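Long-range contact in glycoside Hydrolase (Bacteroides uniformis, PDB 5TA0), which probably hydrolyses agarose as a GH86 glycoside hydrolase of a human gut bacterium, and is seen here with neoagarooctaose bound: residues 333-347 against 477-489. Sequence-based numbering, arbitrary orientation. Where two conformers were deposited one is given.
With EDO (1,2-ethanediol), chain K; SO4 (sulfate ion), chain E.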
ATOM      1  N   TYR A 333      18.695 -12.094  -2.351  1.00 11.38           N
ATOM      2  CA  TYR A 333      18.112 -13.404  -2.600  1.00 11.43           C
ATOM      3  C   TYR A 333      17.462 -13.547  -3.975  1.00 11.68           C
ATOM      4  O   TYR A 333      16.891 -14.574  -4.271  1.00 11.74           O
ATOM      5  CB  TYR A 333      17.078 -13.720  -1.515  1.00 12.13           C
ATOM      6  CG  TYR A 333      17.712 -14.073  -0.211  1.00 12.39           C
ATOM      7  CD1 TYR A 333      18.129 -13.098   0.684  1.00 12.73           C
ATOM      8  CD2 TYR A 333      17.907 -15.399   0.132  1.00 13.36           C
ATOM      9  CE1 TYR A 333      18.742 -13.446   1.885  1.00 13.31           C
ATOM     10  CE2 TYR A 333      18.499 -15.758   1.322  1.00 13.84           C
ATOM     11  CZ  TYR A 333      18.931 -14.786   2.185  1.00 13.76           C
ATOM     12  OH  TYR A 333      19.509 -15.191   3.391  1.00 16.40           O
ATOM     13  N   ASN A 334      17.560 -12.525  -4.814  1.00 12.34           N
ATOM     14  CA  ASN A 334      16.851 -12.533  -6.101  1.00 13.70           C
ATOM     15  C   ASN A 334      17.586 -13.264  -7.226  1.00 14.59           C
ATOM     16  O   ASN A 334      17.001 -13.483  -8.304  1.00 16.36           O
ATOM     17  CB  ASN A 334      16.456 -11.114  -6.487  1.00 13.97           C
ATOM     18  CG  ASN A 334      15.235 -10.633  -5.733  1.00 15.00           C
ATOM     19  OD1 ASN A 334      14.543 -11.421  -5.071  1.00 16.24           O
ATOM     20  ND2 ASN A 334      14.980  -9.336  -5.809  1.00 15.56           N
ATOM     21  N   ARG A 335      18.821 -13.690  -6.984  1.00 14.31           N
ATOM     22  CA  ARG A 335      19.495 -14.632  -7.889  1.00 15.67           C
ATOM     23  C   ARG A 335      19.645 -16.020  -7.248  1.00 15.09           C
ATOM     24  O   ARG A 335      20.506 -16.817  -7.635  1.00 16.84           O
ATOM     25  CB  ARG A 335      20.853 -14.078  -8.339  1.00 17.60           C
ATOM     26  CG  ARG A 335      20.797 -12.715  -9.026  1.00 20.04           C
ATOM     27  CD  ARG A 335      20.232 -12.788 -10.431  1.00 21.59           C
ATOM     28  N   LYS A 336      18.810 -16.310  -6.255  0.50 14.03           N
ATOM     29  CA  LYS A 336      18.755 -17.620  -5.634  0.50 13.83           C
ATOM     30  C   LYS A 336      17.429 -18.276  -5.980  0.50 12.82           C
ATOM     31  O   LYS A 336      16.459 -17.590  -6.325  0.50 11.78           O
ATOM     32  CB  LYS A 336      18.871 -17.483  -4.117  0.50 14.69           C
ATOM     33  CG  LYS A 336      20.265 -17.142  -3.622  0.50 15.85           C
ATOM     34  CD  LYS A 336      20.207 -16.688  -2.177  0.50 17.02           C
ATOM     35  CE  LYS A 336      21.488 -16.934  -1.415  0.50 18.07           C
ATOM     36  NZ  LYS A 336      21.117 -17.253  -0.016  0.50 18.11           N
ATOM     37  N   PRO A 337      17.358 -19.610  -5.868  1.00 11.83           N
ATOM     38  CA  PRO A 337      16.082 -20.295  -6.025  1.00 11.63           C
ATOM     39  C   PRO A 337      15.149 -19.955  -4.861  1.00 11.35           C
ATOM     40  O   PRO A 337      15.550 -19.267  -3.915  1.00 12.04           O
ATOM     41  CB  PRO A 337      16.475 -21.777  -6.018  1.00 11.46           C
ATOM     42  CG  PRO A 337      17.729 -21.818  -5.222  1.00 11.62           C
ATOM     43  CD  PRO A 337      18.448 -20.557  -5.522  1.00 11.84           C
ATOM     44  N   TRP A 338      13.924 -20.433  -4.937  1.00 10.41           N
ATOM     45  CA  TRP A 338      12.942 -20.205  -3.872  1.00 10.20           C
ATOM     46  C   TRP A 338      13.441 -20.695  -2.521  1.00 10.58           C
ATOM     47  O   TRP A 338      14.144 -21.713  -2.435  1.00 11.26           O
ATOM     48  CB  TRP A 338      11.607 -20.859  -4.246  1.00 10.17           C
ATOM     49  CG  TRP A 338      10.617 -20.855  -3.137  1.00 10.00           C
ATOM     50  CD1 TRP A 338       9.788 -19.823  -2.767  1.00 10.27           C
ATOM     51  CD2 TRP A 338      10.385 -21.916  -2.212  1.00 10.46           C
ATOM     52  NE1 TRP A 338       9.061 -20.196  -1.663  1.00 10.34           N
ATOM     53  CE2 TRP A 338       9.406 -21.475  -1.300  1.00 10.66           C
ATOM     54  CE3 TRP A 338      10.937 -23.205  -2.044  1.00 11.28           C
ATOM     55  CZ2 TRP A 338       8.953 -22.273  -0.246  1.00 11.18           C
ATOM     56  CZ3 TRP A 338      10.473 -23.998  -1.027  1.00 11.82           C
ATOM     57  CH2 TRP A 338       9.484 -23.540  -0.138  1.00 11.89           C
ATOM     58  N   SER A 339      13.087 -19.986  -1.462  1.00  9.97           N
ATOM     59  CA  SER A 339      13.220 -20.516  -0.110  1.00 10.17           C
ATOM     60  C   SER A 339      12.104 -20.043   0.792  1.00 10.20           C
ATOM     61  O   SER A 339      11.554 -18.947   0.596  1.00  9.40           O
ATOM     62  CB  SER A 339      14.548 -20.131   0.525  1.00 10.49           C
ATOM     63  OG  SER A 339      14.656 -18.736   0.706  1.00 11.31           O
ATOM     64  N   PRO A 340      11.810 -20.803   1.845  1.00 10.01           N
ATOM     65  CA  PRO A 340      10.892 -20.309   2.846  1.00 10.14           C
ATOM     66  C   PRO A 340      11.366 -18.996   3.463  1.00  9.88           C
ATOM     67  O   PRO A 340      10.535 -18.111   3.742  1.00  9.30           O
ATOM     68  CB  PRO A 340      10.871 -21.433   3.884  1.00 10.39           C
ATOM     69  CG  PRO A 340      11.128 -22.675   3.072  1.00 10.90           C
ATOM     70  CD  PRO A 340      12.118 -22.241   2.041  1.00 10.76           C
ATOM     71  N   TYR A 341      12.666 -18.838   3.676  1.00  9.29           N
ATOM     72  CA  TYR A 341      13.195 -17.610   4.252  1.00  9.14           C
ATOM     73  C   TYR A 341      12.912 -16.385   3.373  1.00  9.03           C
ATOM     74  O   TYR A 341      12.525 -15.299   3.878  1.00  9.25           O
ATOM     75  CB  TYR A 341      14.693 -17.722   4.529  1.00  9.35           C
ATOM     76  CG  TYR A 341      15.273 -16.492   5.154  1.00  9.32           C
ATOM     77  CD1 TYR A 341      14.929 -16.112   6.448  1.00  9.19           C
ATOM     78  CD2 TYR A 341      16.156 -15.691   4.452  1.00  9.44           C
ATOM     79  CE1 TYR A 341      15.456 -14.972   7.023  1.00  9.82           C
ATOM     80  CE2 TYR A 341      16.693 -14.546   5.017  1.00 10.17           C
ATOM     81  CZ  TYR A 341      16.346 -14.186   6.310  1.00 10.24           C
ATOM     82  OH  TYR A 341      16.900 -13.044   6.839  1.00 12.47           O
ATOM     83  N   ARG A 342      13.109 -16.517   2.061  1.00  9.04           N
ATOM     84  CA  ARG A 342      12.827 -15.383   1.194  1.00  8.90           C
ATOM     85  C   ARG A 342      11.349 -14.985   1.288  1.00  8.48           C
ATOM     86  O   ARG A 342      11.042 -13.792   1.333  1.00  8.13           O
ATOM     87  CB  ARG A 342      13.226 -15.703  -0.233  1.00  8.92           C
ATOM     88  CG  ARG A 342      13.230 -14.468  -1.117  1.00  8.99           C
ATOM     89  CD  ARG A 342      13.750 -14.743  -2.500  1.00  9.15           C
ATOM     90  NE  ARG A 342      12.861 -15.588  -3.278  1.00  9.16           N
ATOM     91  CZ  ARG A 342      13.212 -16.219  -4.390  1.00  9.52           C
ATOM     92  NH1 ARG A 342      12.333 -16.986  -5.012  1.00  9.50           N
ATOM     93  NH2 ARG A 342      14.442 -16.116  -4.878  1.00 10.11           N
ATOM     94  N   ASP A 343      10.463 -15.965   1.376  1.00  8.08           N
ATOM     95  CA  ASP A 343       9.033 -15.678   1.601  1.00  8.33           C
ATOM     96  C   ASP A 343       8.804 -14.956   2.938  1.00  8.49           C
ATOM     97  O   ASP A 343       8.001 -14.015   2.994  1.00  8.38           O
ATOM     98  CB  ASP A 343       8.186 -16.933   1.536  1.00  8.26           C
ATOM     99  CG  ASP A 343       7.941 -17.460   0.134  1.00  8.51           C
ATOM    100  OD1 ASP A 343       8.247 -16.774  -0.856  1.00  8.81           O
ATOM    101  OD2 ASP A 343       7.444 -18.611   0.052  1.00  9.30           O
ATOM    102  N   TRP A 344       9.494 -15.351   4.012  1.00  8.46           N
ATOM    103  CA  TRP A 344       9.410 -14.649   5.299  1.00  8.73           C
ATOM    104  C   TRP A 344       9.776 -13.167   5.153  1.00  8.34           C
ATOM    105  O   TRP A 344       9.094 -12.276   5.684  1.00  8.17           O
ATOM    106  CB  TRP A 344      10.297 -15.303   6.370  1.00  8.98           C
ATOM    107  CG  TRP A 344      10.545 -14.436   7.551  1.00  9.30           C
ATOM    108  CD1 TRP A 344      11.706 -13.794   7.873  1.00  9.26           C
ATOM    109  CD2 TRP A 344       9.586 -14.020   8.531  1.00  9.84           C
ATOM    110  NE1 TRP A 344      11.549 -13.049   9.004  1.00  9.77           N
ATOM    111  CE2 TRP A 344      10.253 -13.161   9.431  1.00  9.69           C
ATOM    112  CE3 TRP A 344       8.227 -14.296   8.743  1.00 10.13           C
ATOM    113  CZ2 TRP A 344       9.615 -12.587  10.536  1.00 10.11           C
ATOM    114  CZ3 TRP A 344       7.586 -13.695   9.837  1.00 10.59           C
ATOM    115  CH2 TRP A 344       8.287 -12.859  10.714  1.00 10.40           C
ATOM    116  N   LEU A 345      10.818 -12.882   4.380  1.00  8.12           N
ATOM    117  CA  LEU A 345      11.216 -11.490   4.161  1.00  8.33           C
ATOM    118  C   LEU A 345      10.067 -10.682   3.580  1.00  8.24           C
ATOM    119  O   LEU A 345       9.843  -9.562   3.996  1.00  8.47           O
ATOM    120  CB  LEU A 345      12.451 -11.380   3.272  1.00  9.18           C
ATOM    121  CG  LEU A 345      13.741 -11.977   3.864  1.00  9.42           C
ATOM    122  CD1 LEU A 345      14.847 -11.793   2.846  1.00 10.27           C
ATOM    123  CD2 LEU A 345      14.142 -11.348   5.188  1.00  9.82           C
ATOM    124  N   ARG A 346       9.324 -11.298   2.673  1.00  7.93           N
ATOM    125  CA  ARG A 346       8.144 -10.632   2.094  1.00  7.99           C
ATOM    126  C   ARG A 346       7.006 -10.545   3.117  1.00  7.83           C
ATOM    127  O   ARG A 346       6.354  -9.488   3.247  1.00  7.90           O
ATOM    128  CB  ARG A 346       7.680 -11.386   0.849  1.00  8.55           C
ATOM    129  CG  ARG A 346       8.742 -11.504  -0.237  1.00  9.77           C
ATOM    130  CD  ARG A 346       8.127 -12.098  -1.492  1.00 10.37           C
ATOM    131  NE  ARG A 346       7.341 -11.086  -2.173  1.00 11.88           N
ATOM    132  CZ  ARG A 346       7.866 -10.109  -2.913  1.00 12.04           C
ATOM    133  NH1 ARG A 346       7.093  -9.173  -3.455  1.00 12.61           N
ATOM    134  NH2 ARG A 346       9.172 -10.058  -3.155  1.00 13.00           N
ATOM    135  N   LEU A 347       6.759 -11.632   3.817  1.00  7.50           N
ATOM    136  CA  LEU A 347       5.663 -11.692   4.805  1.00  7.58           C
ATOM    137  C   LEU A 347       5.760 -10.575   5.832  1.00  7.94           C
ATOM    138  O   LEU A 347       4.762  -9.894   6.166  1.00  8.03           O
ATOM    139  CB  LEU A 347       5.611 -13.058   5.512  1.00  7.67           C
ATOM    140  CG  LEU A 347       5.063 -14.200   4.669  1.00  8.06           C
ATOM    141  CD1 LEU A 347       5.416 -15.528   5.315  1.00  8.25           C
ATOM    142  CD2 LEU A 347       3.560 -14.074   4.463  1.00  7.92           C
ATOM    143  N   HIS A 477       0.157 -16.778  15.455  1.00 10.15           N
ATOM    144  CA  HIS A 477       1.429 -16.077  15.609  1.00 10.05           C
ATOM    145  C   HIS A 477       2.329 -16.470  14.436  1.00  9.98           C
ATOM    146  O   HIS A 477       2.658 -17.663  14.262  1.00 10.56           O
ATOM    147  CB  HIS A 477       2.066 -16.484  16.945  1.00 10.35           C
ATOM    148  CG  HIS A 477       3.294 -15.723  17.331  1.00 10.66           C
ATOM    149  ND1 HIS A 477       4.195 -16.229  18.248  1.00 11.31           N
ATOM    150  CD2 HIS A 477       3.781 -14.520  16.960  1.00 10.29           C
ATOM    151  CE1 HIS A 477       5.165 -15.360  18.439  1.00 11.44           C
ATOM    152  NE2 HIS A 477       4.941 -14.309  17.671  1.00 11.40           N
ATOM    153  N   LEU A 478       2.694 -15.468  13.625  1.00  9.78           N
ATOM    154  CA  LEU A 478       3.526 -15.646  12.442  1.00 10.04           C
ATOM    155  C   LEU A 478       4.902 -15.063  12.701  1.00  9.71           C
ATOM    156  O   LEU A 478       5.042 -13.862  12.906  1.00 10.17           O
ATOM    157  CB  LEU A 478       2.887 -14.988  11.225  1.00 10.50           C
ATOM    158  CG  LEU A 478       3.658 -15.180   9.917  1.00 11.43           C
ATOM    159  CD1 LEU A 478       3.707 -16.630   9.484  1.00 12.02           C
ATOM    160  CD2 LEU A 478       3.003 -14.330   8.840  1.00 12.53           C
ATOM    161  N   TYR A 479       5.925 -15.936  12.712  1.00  9.85           N
ATOM    162  CA  TYR A 479       7.287 -15.531  13.072  1.00 10.11           C
ATOM    163  C   TYR A 479       8.312 -16.415  12.356  1.00  9.77           C
ATOM    164  O   TYR A 479       7.960 -17.424  11.744  1.00 10.08           O
ATOM    165  CB  TYR A 479       7.477 -15.631  14.614  1.00 11.07           C
ATOM    166  CG  TYR A 479       7.323 -17.018  15.190  1.00 12.24           C
ATOM    167  CD1 TYR A 479       6.067 -17.520  15.538  1.00 12.88           C
ATOM    168  CD2 TYR A 479       8.439 -17.848  15.356  1.00 12.93           C
ATOM    169  CE1 TYR A 479       5.916 -18.807  16.059  1.00 13.81           C
ATOM    170  CE2 TYR A 479       8.302 -19.125  15.877  1.00 13.57           C
ATOM    171  CZ  TYR A 479       7.043 -19.602  16.231  1.00 14.36           C
ATOM    172  OH  TYR A 479       6.897 -20.885  16.740  1.00 16.89           O
ATOM    173  N   LEU A 480       9.580 -16.037  12.516  1.00 10.23           N
ATOM    174  CA  LEU A 480      10.700 -16.758  11.938  1.00 10.71           C
ATOM    175  C   LEU A 480      11.329 -17.720  12.956  1.00 10.82           C
ATOM    176  O   LEU A 480      11.709 -17.298  14.055  1.00 11.18           O
ATOM    177  CB  LEU A 480      11.759 -15.786  11.436  1.00 10.95           C
ATOM    178  CG  LEU A 480      13.063 -16.369  10.858  1.00 11.26           C
ATOM    179  CD1 LEU A 480      12.796 -17.124   9.568  1.00 11.21           C
ATOM    180  CD2 LEU A 480      14.048 -15.235  10.650  1.00 11.16           C
ATOM    181  N   LYS A 481      11.486 -18.975  12.545  1.00 11.26           N
ATOM    182  CA  LYS A 481      12.205 -19.992  13.340  1.00 12.80           C
ATOM    183  C   LYS A 481      13.571 -20.233  12.705  1.00 13.54           C
ATOM    184  O   LYS A 481      13.652 -20.515  11.513  1.00 13.09           O
ATOM    185  CB  LYS A 481      11.423 -21.298  13.351  1.00 13.98           C
ATOM    186  CG  LYS A 481      12.106 -22.429  14.136  1.00 16.74           C
ATOM    187  CD  LYS A 481      11.246 -23.668  14.165  1.00 20.42           C
ATOM    188  CE  LYS A 481      11.779 -24.656  15.190  1.00 23.62           C
ATOM    189  NZ  LYS A 481      10.916 -25.856  15.204  1.00 26.89           N
ATOM    190  N   GLY A 482      14.634 -20.162  13.505  1.00 13.70           N
ATOM    191  CA  GLY A 482      15.983 -20.515  13.033  1.00 13.86           C
ATOM    192  C   GLY A 482      16.839 -19.411  12.479  1.00 13.64           C
ATOM    193  O   GLY A 482      17.909 -19.687  11.913  1.00 14.55           O
ATOM    194  N   GLY A 483      16.422 -18.154  12.620  1.00 12.93           N
ATOM    195  CA  GLY A 483      17.199 -17.029  12.163  1.00 12.73           C
ATOM    196  C   GLY A 483      17.352 -16.966  10.656  1.00 12.95           C
ATOM    197  O   GLY A 483      16.521 -17.511   9.910  1.00 12.75           O
ATOM    198  N   LYS A 484      18.412 -16.310  10.204  1.00 13.41           N
ATOM    199  CA  LYS A 484      18.650 -16.145   8.758  1.00 14.46           C
ATOM    200  C   LYS A 484      18.658 -17.486   8.075  1.00 14.45           C
ATOM    201  O   LYS A 484      19.293 -18.436   8.551  1.00 14.89           O
ATOM    202  CB  LYS A 484      19.953 -15.398   8.509  1.00 15.42           C
ATOM    203  CG  LYS A 484      20.233 -15.064   7.044  1.00 16.97           C
ATOM    204  CD  LYS A 484      21.446 -14.159   6.917  1.00 19.25           C
ATOM    205  CE  LYS A 484      21.677 -13.721   5.471  1.00 21.10           C
ATOM    206  NZ  LYS A 484      22.135 -14.836   4.605  1.00 22.82           N
ATOM    207  N   ASP A 485      17.956 -17.570   6.945  1.00 13.29           N
ATOM    208  CA  ASP A 485      17.754 -18.794   6.191  1.00 13.37           C
ATOM    209  C   ASP A 485      16.943 -19.858   6.890  1.00 12.93           C
ATOM    210  O   ASP A 485      16.902 -21.026   6.450  1.00 12.91           O
ATOM    211  CB  ASP A 485      19.091 -19.324   5.643  1.00 14.90           C
ATOM    212  CG  ASP A 485      19.748 -18.320   4.725  1.00 16.75           C
ATOM    213  OD1 ASP A 485      19.079 -17.820   3.789  1.00 17.62           O
ATOM    214  OD2 ASP A 485      20.912 -17.974   4.952  1.00 20.15           O
ATOM    215  N   GLY A 486      16.198 -19.430   7.911  1.00 12.40           N
ATOM    216  CA  GLY A 486      15.265 -20.291   8.615  1.00 12.70           C
ATOM    217  C   GLY A 486      13.919 -20.422   7.917  1.00 12.22           C
ATOM    218  O   GLY A 486      13.811 -20.198   6.702  1.00 11.85           O
ATOM    219  N   VAL A 487      12.870 -20.740   8.679  1.00 11.89           N
ATOM    220  CA  VAL A 487      11.527 -20.901   8.094  1.00 12.08           C
ATOM    221  C   VAL A 487      10.477 -20.118   8.864  1.00 11.64           C
ATOM    222  O   VAL A 487      10.553 -19.984  10.088  1.00 11.58           O
ATOM    223  CB  VAL A 487      11.100 -22.370   8.026  1.00 12.62           C
ATOM    224  CG1 VAL A 487      12.081 -23.175   7.173  1.00 13.16           C
ATOM    225  CG2 VAL A 487      10.934 -22.986   9.407  1.00 13.04           C
ATOM    226  N   PRO A 488       9.470 -19.581   8.152  1.00 10.63           N
ATOM    227  CA  PRO A 488       8.352 -18.989   8.859  1.00 10.38           C
ATOM    228  C   PRO A 488       7.455 -20.053   9.464  1.00 10.68           C
ATOM    229  O   PRO A 488       7.214 -21.106   8.866  1.00 10.96           O
ATOM    230  CB  PRO A 488       7.624 -18.211   7.751  1.00 10.29           C
ATOM    231  CG  PRO A 488       7.894 -18.995   6.522  1.00 10.55           C
ATOM    232  CD  PRO A 488       9.305 -19.519   6.693  1.00 10.62           C
ATOM    233  N   ILE A 489       6.939 -19.741  10.646  1.00 11.08           N
ATOM    234  CA  ILE A 489       6.018 -20.600  11.372  1.00 11.47           C
ATOM    235  C   ILE A 489       4.735 -19.811  11.613  1.00 11.22           C
ATOM    236  O   ILE A 489       4.801 -18.655  12.022  1.00 10.92           O
ATOM    237  CB  ILE A 489       6.617 -21.010  12.741  1.00 12.42           C
ATOM    238  CG1 ILE A 489       7.913 -21.806  12.549  1.00 13.36           C
ATOM    239  CG2 ILE A 489       5.599 -21.776  13.586  1.00 12.78           C
ATOM    240  CD1 ILE A 489       7.757 -23.137  11.873  1.00 13.84           C
TER
HETATM  241  C1  EDO K 708      21.426 -16.080  13.266  1.00 23.69           C
HETATM  242  O1  EDO K 708      20.611 -17.259  13.204  1.00 23.86           O
HETATM  243  C2  EDO K 708      20.534 -14.850  13.292  1.00 25.62           C
HETATM  244  O2  EDO K 708      20.001 -14.691  11.981  1.00 24.49           O
HETATM  245  S   SO4 E 702      17.026  -7.431  -8.387  1.00 37.29           S
HETATM  246  O1  SO4 E 702      15.982  -7.465  -7.337  1.00 37.09           O
HETATM  247  O2  SO4 E 702      16.849  -6.221  -9.239  1.00 37.72           O
HETATM  248  O3  SO4 E 702      16.892  -8.640  -9.235  1.00 38.42           O
HETATM  249  O4  SO4 E 702      18.352  -7.395  -7.721  1.00 40.35           O
HETATM  250  O   HOH W   1      22.177 -17.551   2.370  1.00 37.21           O
HETATM  251  O   HOH W   2      17.373 -19.161   2.167  1.00 22.65           O
HETATM  252  O   HOH W   3      14.438 -21.229   4.246  1.00 13.48           O
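Where the beta-hairpin 477-489, on the outermost strand pair of a nine-stranded sheet, meets helix 340-347 of the catalytic barrel, W344 lies against the hairpin's first strand. L480 CB sits over the five-membered ring of W344, 3.8 Å from the ring centroid in a CH-pi contact, and Y479 CA approaches W344 CZ3 of the six-membered ring at 3.7 Å on the same face. With CG anti to the backbone N (chi1 164°), the indole reaches out from the helix to the strand, while P488 CB comes in obliquely at W344 CE3. Replacing the indole with an alanine is likely to leave a gap under L480 CB and the Y479 backbone, with P488 losing just one of its helix neighbours. One turn earlier, P340 CB packs on P488 CD at 3.7 Å; one turn later, L347 touches both P488 and L478.

The case illustrates how a barrel and a beta-sandwich domain can be joined, with an apolar centre and a polar margin where the hairpin's tip meets Y333. There the type II turn 483-486 lays its peptide on Y341: D485 N lies 3.3 Å above the plane, over the centre of the ring, and L345 CG lies toward the rim of the opposite face. The L480 methyls reach its edge.

Beyond Y341, the Y333 hydroxyl is gripped twice, donating to D485 OD1 at 2.7 Å, on the syn side but 33° out of the carboxylate plane, and accepting from K484 NZ at 2.9 Å. K484 bends at its last torsion (chi4 -70°) to make this bond, and its ammonium also forms a salt bridge with the neighbouring D485 OD2, its hydrogen bond there weak. A water links D485 OD1 to S339 OG, the N-cap of the helix; another connects Y341 N with G486 O.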